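Local atomic coordinates of c-di-GMP synthase (Capnocytophaga granulosa, PDB entry 6WT9), a protein that makes the second messenger 3',3'-c-di-GMP from two molecules of GTP as the cyclic nucleotide synthase of a CBASS antiphage defence system. Residues F229-R234 and S314-E319. Residues are numbered along the deposited sequence; the frame is centred on the assembly and turned at random.
Sequences FLSIQR and SVDGHE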
loop_
_atom_site.group_PDB
_atom_site.type_symbol
_atom_site.label_atom_id
_atom_site.label_comp_id
_atom_site.label_asym_id
_atom_site.label_seq_id
_atom_site.Cartn_x
_atom_site.Cartn_y
_atom_site.Cartn_z
ATOM N N PHE A 229 -9.815 1.141 7.278
ATOM C CA PHE A 229 -10.726 0.108 6.798
ATOM C C PHE A 229 -11.629 0.642 5.694
ATOM O O PHE A 229 -11.943 -0.077 4.739
ATOM C CB PHE A 229 -11.554 -0.436 7.959
ATOM C CG PHE A 229 -10.740 -0.767 9.172
ATOM C CD1 PHE A 229 -9.578 -1.514 9.059
ATOM C CD2 PHE A 229 -11.121 -0.312 10.422
ATOM C CE1 PHE A 229 -8.819 -1.811 10.173
ATOM C CE2 PHE A 229 -10.369 -0.607 11.538
ATOM C CZ PHE A 229 -9.218 -1.355 11.415
ATOM N N LEU A 230 -12.057 1.902 5.813
ATOM C CA LEU A 230 -12.823 2.529 4.742
ATOM C C LEU A 230 -11.984 2.670 3.481
ATOM O O LEU A 230 -12.477 2.450 2.369
ATOM C CB LEU A 230 -13.342 3.893 5.200
ATOM C CG LEU A 230 -14.051 4.757 4.156
ATOM C CD1 LEU A 230 -15.255 4.028 3.579
ATOM C CD2 LEU A 230 -14.468 6.090 4.763
ATOM N N SER A 231 -10.708 3.032 3.636
ATOM C CA SER A 231 -9.820 3.140 2.482
ATOM C C SER A 231 -9.630 1.787 1.809
ATOM O O SER A 231 -9.676 1.686 0.577
ATOM C CB SER A 231 -8.473 3.721 2.911
ATOM O OG SER A 231 -8.635 4.995 3.507
ATOM N N ILE A 232 -9.417 0.737 2.603
ATOM C CA ILE A 232 -9.241 -0.605 2.054
ATOM C C ILE A 232 -10.485 -1.034 1.286
ATOM O O ILE A 232 -10.403 -1.519 0.152
ATOM C CB ILE A 232 -8.906 -1.603 3.179
ATOM C CG1 ILE A 232 -7.474 -1.394 3.670
ATOM C CG2 ILE A 232 -9.133 -3.039 2.712
ATOM C CD1 ILE A 232 -7.146 -2.170 4.924
ATOM N N GLN A 233 -11.659 -0.856 1.896
ATOM C CA GLN A 233 -12.895 -1.322 1.277
ATOM C C GLN A 233 -13.198 -0.555 -0.006
ATOM O O GLN A 233 -13.700 -1.134 -0.976
ATOM C CB GLN A 233 -14.049 -1.209 2.274
ATOM C CG GLN A 233 -15.285 -2.011 1.901
ATOM C CD GLN A 233 -16.259 -1.228 1.043
ATOM O OE1 GLN A 233 -16.469 -0.034 1.257
ATOM N NE2 GLN A 233 -16.859 -1.898 0.062
ATOM N N ARG A 234 -12.888 0.744 -0.039
ATOM C CA ARG A 234 -13.148 1.530 -1.241
ATOM C C ARG A 234 -12.201 1.152 -2.377
ATOM O O ARG A 234 -12.612 1.112 -3.542
ATOM C CB ARG A 234 -13.054 3.025 -0.929
ATOM C CG ARG A 234 -14.326 3.592 -0.311
ATOM C CD ARG A 234 -14.259 5.099 -0.107
ATOM N NE ARG A 234 -15.553 5.627 0.322
ATOM C CZ ARG A 234 -15.768 6.881 0.707
ATOM N NH1 ARG A 234 -14.773 7.757 0.727
ATOM N NH2 ARG A 234 -16.984 7.258 1.078
ATOM N N SER A 314 -8.241 12.231 -0.229
ATOM C CA SER A 314 -7.861 10.853 0.028
ATOM C C SER A 314 -9.010 9.913 -0.332
ATOM O O SER A 314 -10.138 10.334 -0.609
ATOM C CB SER A 314 -7.465 10.673 1.491
ATOM O OG SER A 314 -8.525 11.045 2.355
ATOM N N VAL A 315 -8.707 8.612 -0.319
ATOM C CA VAL A 315 -9.711 7.609 -0.669
ATOM C C VAL A 315 -10.896 7.679 0.286
ATOM O O VAL A 315 -12.056 7.575 -0.133
ATOM C CB VAL A 315 -9.076 6.204 -0.691
ATOM C CG1 VAL A 315 -10.132 5.146 -0.946
ATOM C CG2 VAL A 315 -7.990 6.135 -1.752
ATOM N N ASP A 316 -10.630 7.872 1.579
ATOM C CA ASP A 316 -11.705 7.992 2.556
ATOM C C ASP A 316 -12.406 9.343 2.505
ATOM O O ASP A 316 -13.457 9.500 3.137
ATOM C CB ASP A 316 -11.172 7.745 3.972
ATOM C CG ASP A 316 -9.999 8.644 4.328
ATOM O OD1 ASP A 316 -10.162 9.880 4.314
ATOM O OD2 ASP A 316 -8.916 8.109 4.639
ATOM N N GLY A 317 -11.853 10.316 1.784
ATOM C CA GLY A 317 -12.484 11.609 1.634
ATOM C C GLY A 317 -12.394 12.528 2.830
ATOM O O GLY A 317 -13.088 13.550 2.855
ATOM N N HIS A 318 -11.563 12.206 3.822
ATOM C CA HIS A 318 -11.448 13.033 5.017
ATOM C C HIS A 318 -10.219 13.933 5.019
ATOM O O HIS A 318 -10.062 14.731 5.949
ATOM C CB HIS A 318 -11.430 12.156 6.277
ATOM C CG HIS A 318 -12.744 11.508 6.582
ATOM N ND1 HIS A 318 -13.047 10.220 6.195
ATOM C CD2 HIS A 318 -13.836 11.970 7.236
ATOM C CE1 HIS A 318 -14.268 9.916 6.599
ATOM N NE2 HIS A 318 -14.769 10.962 7.232
ATOM N N GLU A 319 -9.350 13.830 4.017
ATOM C CA GLU A 319 -8.185 14.699 3.929
ATOM C C GLU A 319 -7.916 15.046 2.474
ATOM O O GLU A 319 -8.358 14.353 1.555
ATOM C CB GLU A 319 -6.938 14.058 4.556
ATOM C CG GLU A 319 -6.925 14.074 6.078
ATOM C CD GLU A 319 -5.519 14.078 6.648
ATOM O OE1 GLU A 319 -4.579 13.697 5.918
ATOM O OE2 GLU A 319 -5.353 14.471 7.822
HETATM O O HOH W 1 -7.823 7.139 2.590
#
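Arg234 and Ser231, both on helix 228-241, meet Val315 and Asp316 in a type I beta turn that runs from Ser314 to Gly317. The helix directly follows the last strand of the nucleotidyltransferase sheet, and the turn lies in the loop between helices 306-310 and 327-347, so in this CD-NTase the contact joins the helix leaving the sheet to a loop near the C-terminal end.

A direct hydrogen bond joins the two segments. The Arg234 chain, extended from CG to NE, carries NH1 to the carbonyl oxygen of Val315 at 2.9 Å; the bond lies in the guanidinium plane and falls on a lone pair of the oxygen, with an N-H...O angle of 161°. An indirect link runs through a water that donates a hydrogen bond to Asp316 OD2 and accepts one from the backbone N of Asp316. This water lies an unusually short 2.5 Å from both Ser231 OG and Asp316 OD2, so its exact position is uncertain. The same hydroxyl is hydrogen-bonded to the carbonyl oxygen of Phe227, just before the helix.

Nonpolar packing flanks the polar links. Val315 CG1, anti to its backbone N (chi1 176°), meets Arg234 CB at 3.6 Å, and Tyr276 of helix 268-276 touches both side chains. Leu230 crosses Asp316 at about a right angle, its CD2 3.8 Å from Asp316 CB, and the same methyl comes to the edge of the His318 ring, which stacks on Phe227.

Within segment 314-319, Asp316 is held by Ser314 and His318. Its carboxylate, turned between the backbone N and the carbonyl carbon (chi1 55°), forms an Asx turn in which OD1 accepts from His318 N at 2.8 Å, nearly along the C-O axis. Ser314 OG donates to that same OD1, also at 2.8 Å, but from well above the carboxylate plane.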